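Short chain dehydrogenase (Rhodopseudomonas palustris, PDB 3H7A) probably binds a nicotinamide cofactor and acts as an oxidoreductase of the short-chain dehydrogenase/reductase family. Local coordinates at residues Pro83-Ile88 and Gln225-Pro230; Glu124-Met129 and Gly135-Thr140. All coordinates share one frame; numbering follows the deposited sequence. Where two conformers were deposited one is given.

Interaction 1 (Pro83-Ile88 and Gln225-Pro230); sequences PLEVTI and QLYQQP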
loop_
_atom_site.group_PDB
_atom_site.type_symbol
_atom_site.label_atom_id
_atom_site.label_comp_id
_atom_site.label_asym_id
_atom_site.label_seq_id
_atom_site.Cartn_x
_atom_site.Cartn_y
_atom_site.Cartn_z
ATOM N N PRO B 83 3.551 -0.373 -37.683
ATOM C CA PRO B 83 2.855 0.183 -36.521
ATOM C C PRO B 83 3.431 -0.274 -35.179
ATOM O O PRO B 83 3.561 -1.475 -34.924
ATOM C CB PRO B 83 1.432 -0.341 -36.695
ATOM C CG PRO B 83 1.259 -0.405 -38.168
ATOM C CD PRO B 83 2.591 -0.817 -38.716
ATOM N N LEU B 84 3.827 0.699 -34.362
ATOM C CA LEU B 84 4.338 0.439 -33.029
ATOM C C LEU B 84 3.209 -0.077 -32.134
ATOM O O LEU B 84 2.250 0.650 -31.851
ATOM C CB LEU B 84 4.964 1.715 -32.444
ATOM C CG LEU B 84 5.540 1.599 -31.028
ATOM C CD1 LEU B 84 6.730 0.687 -30.970
ATOM C CD2 LEU B 84 5.919 2.963 -30.539
ATOM N N GLU B 85 3.323 -1.334 -31.705
ATOM C CA GLU B 85 2.274 -1.979 -30.893
ATOM C C GLU B 85 2.598 -2.224 -29.425
ATOM O O GLU B 85 1.691 -2.305 -28.599
ATOM C CB GLU B 85 1.806 -3.277 -31.535
ATOM C CG GLU B 85 0.599 -3.016 -32.387
ATOM C CD GLU B 85 0.223 -4.156 -33.276
ATOM O OE1 GLU B 85 0.429 -5.325 -32.874
ATOM O OE2 GLU B 85 -0.295 -3.866 -34.383
ATOM N N VAL B 86 3.882 -2.379 -29.115
ATOM C CA VAL B 86 4.329 -2.608 -27.744
ATOM C C VAL B 86 5.612 -1.820 -27.508
ATOM O O VAL B 86 6.521 -1.899 -28.319
ATOM C CB VAL B 86 4.581 -4.115 -27.467
ATOM C CG1 VAL B 86 4.992 -4.365 -26.004
ATOM C CG2 VAL B 86 3.358 -4.945 -27.794
ATOM N N THR B 87 5.671 -1.034 -26.428
ATOM C CA THR B 87 6.951 -0.487 -25.947
ATOM C C THR B 87 7.271 -1.115 -24.595
ATOM O O THR B 87 6.424 -1.121 -23.716
ATOM C CB THR B 87 6.907 1.050 -25.787
ATOM O OG1 THR B 87 6.788 1.654 -27.074
ATOM C CG2 THR B 87 8.190 1.600 -25.104
ATOM N N ILE B 88 8.473 -1.656 -24.435
ATOM C CA ILE B 88 8.894 -2.159 -23.141
ATOM C C ILE B 88 10.090 -1.338 -22.694
ATOM O O ILE B 88 11.142 -1.340 -23.347
ATOM C CB ILE B 88 9.200 -3.657 -23.190
ATOM C CG1 ILE B 88 7.934 -4.407 -23.567
ATOM C CG2 ILE B 88 9.675 -4.153 -21.835
ATOM C CD1 ILE B 88 8.165 -5.543 -24.455
ATOM N N GLN B 225 2.748 -12.657 -20.932
ATOM C CA GLN B 225 1.488 -12.815 -20.218
ATOM C C GLN B 225 0.678 -11.503 -20.179
ATOM O O GLN B 225 -0.519 -11.499 -20.474
ATOM C CB GLN B 225 1.735 -13.341 -18.806
ATOM C CG GLN B 225 0.457 -13.748 -18.082
ATOM C CD GLN B 225 0.543 -13.598 -16.574
ATOM O OE1 GLN B 225 -0.445 -13.250 -15.922
ATOM N NE2 GLN B 225 1.720 -13.866 -16.013
ATOM N N LEU B 226 1.332 -10.394 -19.835
ATOM C CA LEU B 226 0.659 -9.092 -19.831
ATOM C C LEU B 226 0.190 -8.716 -21.232
ATOM O O LEU B 226 -0.927 -8.199 -21.404
ATOM C CB LEU B 226 1.565 -7.999 -19.252
ATOM C CG LEU B 226 1.733 -7.945 -17.731
ATOM C CD1 LEU B 226 2.866 -7.020 -17.332
ATOM C CD2 LEU B 226 0.422 -7.537 -17.054
ATOM N N TYR B 227 1.031 -8.992 -22.233
ATOM C CA TYR B 227 0.659 -8.738 -23.617
ATOM C C TYR B 227 -0.637 -9.472 -23.961
ATOM O O TYR B 227 -1.528 -8.893 -24.564
ATOM C CB TYR B 227 1.771 -9.107 -24.623
ATOM C CG TYR B 227 1.283 -8.917 -26.052
ATOM C CD1 TYR B 227 1.226 -7.655 -26.618
ATOM C CD2 TYR B 227 0.801 -9.989 -26.795
ATOM C CE1 TYR B 227 0.735 -7.465 -27.892
ATOM C CE2 TYR B 227 0.324 -9.808 -28.076
ATOM C CZ TYR B 227 0.293 -8.548 -28.611
ATOM O OH TYR B 227 -0.195 -8.356 -29.874
ATOM N N GLN B 228 -0.733 -10.735 -23.549
ATOM C CA GLN B 228 -1.859 -11.596 -23.909
ATOM C C GLN B 228 -3.223 -11.275 -23.270
ATOM O O GLN B 228 -4.251 -11.748 -23.757
ATOM C CB GLN B 228 -1.497 -13.056 -23.652
ATOM C CG GLN B 228 -0.407 -13.600 -24.556
ATOM C CD GLN B 228 -0.925 -14.085 -25.895
ATOM O OE1 GLN B 228 -1.000 -15.295 -26.135
ATOM N NE2 GLN B 228 -1.276 -13.150 -26.781
ATOM N N GLN B 229 -3.231 -10.494 -22.192
ATOM C CA GLN B 229 -4.464 -10.167 -21.471
ATOM C C GLN B 229 -5.467 -9.391 -22.321
ATOM O O GLN B 229 -5.107 -8.376 -22.920
ATOM C CB GLN B 229 -4.161 -9.334 -20.230
ATOM C CG GLN B 229 -3.390 -10.054 -19.161
ATOM C CD GLN B 229 -3.216 -9.207 -17.930
ATOM O OE1 GLN B 229 -3.220 -7.984 -18.005
ATOM N NE2 GLN B 229 -3.069 -9.856 -16.781
ATOM N N PRO B 230 -6.736 -9.846 -22.347
ATOM C CA PRO B 230 -7.791 -9.106 -23.056
ATOM C C PRO B 230 -8.234 -7.888 -22.255
ATOM O O PRO B 230 -8.046 -7.869 -21.034
ATOM C CB PRO B 230 -8.928 -10.126 -23.156
ATOM C CG PRO B 230 -8.733 -11.042 -21.992
ATOM C CD PRO B 230 -7.252 -11.070 -21.699
HETATM O O HOH W 1 -0.868 -5.697 -30.654
#
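This is a small, partly buried contact between the start of strand 84-89 and the last turn of helix 216-228, made by V86 and E85 on one side and Y227 on the other. It combines an apolar touch with a single water bridge. The two segments bury 98 Å² in all. The CA atoms of V86 and Y227 are 8.3 Å apart, so the side chains have to span the gap. Y227 does this with CG anti to its own backbone N (chi1 176°), which carries the ring outward to the strand. V86 reaches back with one methyl. CG2 lies 3.6 Å from both CD1 and CE1 of Y227, set obliquely against that side of the ring. The approach is slanted, and the two side chains are not aligned. With CG1 anti to the backbone N (chi1 -177°), CG2 is the methyl left beside that N and turned to the ring. Beyond this methyl the ring ends in its hydroxyl. E85 OE1 and Y227 OH are 4.3 Å apart, too far for a direct bond. Water 1 fills the step. It donates to E85 OE1 at 2.6 Å and is hydrogen-bonded to Y227 OH at 2.9 Å. The water lies in the plane of the ring, at its edge. The strand is not fully extended at E85 (psi -27°). This break in the alternation lets E85 and V86 both point to the helix. The sheet is the parallel one of a Rossmann fold. Y227 stacks on W224 of its own helix, meets F32 edge to face and touches F27 of helix 18-29. V86 also packs on V10 of the neighbouring strand 9-13, so the contact sits where helices 18-29 and 216-228 come together over the sheet.

Interaction 2 (Glu124-Met129 and Gly135-Thr140); sequences ESARLM and GKIFFT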
loop_
_atom_site.group_PDB
_atom_site.type_symbol
_atom_site.label_atom_id
_atom_site.label_comp_id
_atom_site.label_asym_id
_atom_site.label_seq_id
_atom_site.Cartn_x
_atom_site.Cartn_y
_atom_site.Cartn_z
ATOM N N GLU B 124 5.899 9.493 -25.886
ATOM C CA GLU B 124 6.085 9.345 -27.324
ATOM C C GLU B 124 5.478 8.059 -27.876
ATOM O O GLU B 124 4.948 8.076 -28.979
ATOM C CB GLU B 124 7.563 9.504 -27.717
ATOM C CG GLU B 124 8.128 10.904 -27.417
ATOM C CD GLU B 124 7.256 12.049 -27.963
ATOM O OE1 GLU B 124 6.976 12.075 -29.187
ATOM O OE2 GLU B 124 6.853 12.925 -27.164
ATOM N N SER B 125 5.547 6.960 -27.117
ATOM C CA SER B 125 4.839 5.737 -27.487
ATOM C C SER B 125 3.326 5.943 -27.547
ATOM O O SER B 125 2.687 5.497 -28.481
ATOM C CB SER B 125 5.168 4.611 -26.524
ATOM O OG SER B 125 6.525 4.240 -26.665
ATOM N N ALA B 126 2.770 6.632 -26.548
ATOM C CA ALA B 126 1.358 6.975 -26.517
ATOM C C ALA B 126 0.940 7.805 -27.735
ATOM O O ALA B 126 -0.102 7.549 -28.317
ATOM C CB ALA B 126 1.041 7.734 -25.242
ATOM N N ARG B 127 1.745 8.805 -28.105
ATOM C CA ARG B 127 1.464 9.627 -29.276
ATOM C C ARG B 127 1.335 8.748 -30.514
ATOM O O ARG B 127 0.338 8.826 -31.228
ATOM C CB ARG B 127 2.541 10.691 -29.483
ATOM C CG ARG B 127 2.252 11.640 -30.642
ATOM C CD ARG B 127 3.391 12.637 -30.919
ATOM N NE ARG B 127 4.719 12.025 -30.842
ATOM C CZ ARG B 127 5.347 11.395 -31.839
ATOM N NH1 ARG B 127 4.794 11.275 -33.046
ATOM N NH2 ARG B 127 6.548 10.877 -31.622
ATOM N N LEU B 128 2.320 7.881 -30.730
ATOM C CA LEU B 128 2.311 6.990 -31.893
ATOM C C LEU B 128 1.175 5.970 -31.868
ATOM O O LEU B 128 0.501 5.775 -32.887
ATOM C CB LEU B 128 3.660 6.286 -32.039
ATOM C CG LEU B 128 4.852 7.219 -32.240
ATOM C CD1 LEU B 128 6.141 6.507 -31.929
ATOM C CD2 LEU B 128 4.889 7.805 -33.634
ATOM N N MET B 129 0.951 5.340 -30.710
ATOM C CA MET B 129 -0.045 4.272 -30.577
ATOM C C MET B 129 -1.495 4.758 -30.690
ATOM O O MET B 129 -2.338 4.072 -31.277
ATOM C CB MET B 129 0.139 3.514 -29.256
ATOM C CG MET B 129 1.336 2.600 -29.193
ATOM S SD MET B 129 1.744 2.170 -27.482
ATOM C CE MET B 129 3.071 1.030 -27.796
ATOM N N GLY B 135 -2.414 -0.246 -28.386
ATOM C CA GLY B 135 -1.011 -0.419 -28.019
ATOM C C GLY B 135 -0.837 -0.872 -26.584
ATOM O O GLY B 135 -1.799 -0.902 -25.805
ATOM N N LYS B 136 0.393 -1.267 -26.250
ATOM C CA LYS B 136 0.737 -1.673 -24.886
ATOM C C LYS B 136 2.061 -1.022 -24.497
ATOM O O LYS B 136 3.013 -1.024 -25.270
ATOM C CB LYS B 136 0.775 -3.207 -24.732
ATOM C CG LYS B 136 -0.585 -3.914 -25.018
ATOM C CD LYS B 136 -0.789 -5.230 -24.265
ATOM C CE LYS B 136 -2.256 -5.721 -24.345
ATOM N NZ LYS B 136 -2.590 -6.813 -23.352
ATOM N N ILE B 137 2.100 -0.427 -23.304
ATOM C CA ILE B 137 3.293 0.267 -22.817
ATOM C C ILE B 137 3.653 -0.259 -21.450
ATOM O O ILE B 137 2.962 0.022 -20.472
ATOM C CB ILE B 137 3.086 1.792 -22.679
ATOM C CG1 ILE B 137 2.520 2.388 -23.970
ATOM C CG2 ILE B 137 4.405 2.449 -22.273
ATOM C CD1 ILE B 137 2.114 3.838 -23.879
ATOM N N PHE B 138 4.745 -1.009 -21.395
ATOM C CA PHE B 138 5.140 -1.740 -20.207
ATOM C C PHE B 138 6.402 -1.128 -19.634
ATOM O O PHE B 138 7.322 -0.785 -20.382
ATOM C CB PHE B 138 5.392 -3.212 -20.566
ATOM C CG PHE B 138 4.170 -3.948 -21.052
ATOM C CD1 PHE B 138 2.888 -3.480 -20.784
ATOM C CD2 PHE B 138 4.303 -5.148 -21.741
ATOM C CE1 PHE B 138 1.769 -4.161 -21.215
ATOM C CE2 PHE B 138 3.185 -5.848 -22.163
ATOM C CZ PHE B 138 1.917 -5.352 -21.900
ATOM N N PHE B 139 6.440 -0.997 -18.308
ATOM C CA PHE B 139 7.574 -0.426 -17.599
ATOM C C PHE B 139 8.123 -1.445 -16.615
ATOM O O PHE B 139 7.361 -2.032 -15.854
ATOM C CB PHE B 139 7.118 0.800 -16.815
ATOM C CG PHE B 139 6.666 1.945 -17.681
ATOM C CD1 PHE B 139 7.601 2.817 -18.238
ATOM C CD2 PHE B 139 5.309 2.167 -17.916
ATOM C CE1 PHE B 139 7.202 3.905 -19.033
ATOM C CE2 PHE B 139 4.891 3.246 -18.697
ATOM C CZ PHE B 139 5.858 4.120 -19.262
ATOM N N THR B 140 9.439 -1.659 -16.624
ATOM C CA THR B 140 10.068 -2.560 -15.655
ATOM C C THR B 140 10.370 -1.842 -14.350
ATOM O O THR B 140 11.192 -0.929 -14.323
ATOM C CB THR B 140 11.376 -3.170 -16.183
ATOM O OG1 THR B 140 11.130 -3.846 -17.423
ATOM C CG2 THR B 140 11.923 -4.172 -15.194
#
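S125 OG is hydrogen-bonded to two groups, the hydroxyl of T87 and the carbonyl O of S121, while its CB rests 4.1 Å from I137 CD1. That methyl also lies 3.9 Å from A126 N, so I137 presses its end on the helix backbone. M129 makes the other half of the contact. Its chain is extended beyond CG and crosses I137 at a slant, with SD 3.6 Å from I137 CG1. The same sulfur is 3.8 Å from G135 CA, and CE reaches 3.3 Å from K136 O. G135 has no side chain, which leaves room for the sulfur beside its CA. Helix 104-132 is the connecting helix of a Rossmann beta-alpha-beta crossover between the parallel strands 84-89 and 135-142, and its segment runs antiparallel to strand 135-140 (173°), with the axes 9.0 Å apart. Cutting M129 back to an alanine is likely to open a gap between the helix and G135-I137 and leave I137 CG1 without its sulfur neighbour. On the helix itself R127 grips E124 OE1 side-on with two nitrogens, NH2 at 2.7 Å in a salt bridge. A126 and R127 also pack on L100 of the third subunit.

Interactions 1 and 2 have centres 9 Å apart and share the sheet, in which strands 84-89 and 135-142 are neighbours. Interaction 2 packs a helix on one side of it; interaction 1 reaches a helix on the other. The T87-S125 pair (OG1 to OG 2.6 Å, a probable hydrogen bond) joins 83-88 to 124-129. M129 CG lies 3.4 Å from L84 O. Across the sheet, K136 NZ, in one of two modelled conformers, is 2.6 Å from Y227 O, a probable hydrogen bond. Beyond interaction 2, T140 O is hydrogen-bonded to K159 NZ. By sequence K159 probably corresponds to the lysine of the family's YxxxK motif, though a phenylalanine stands where the tyrosine is expected.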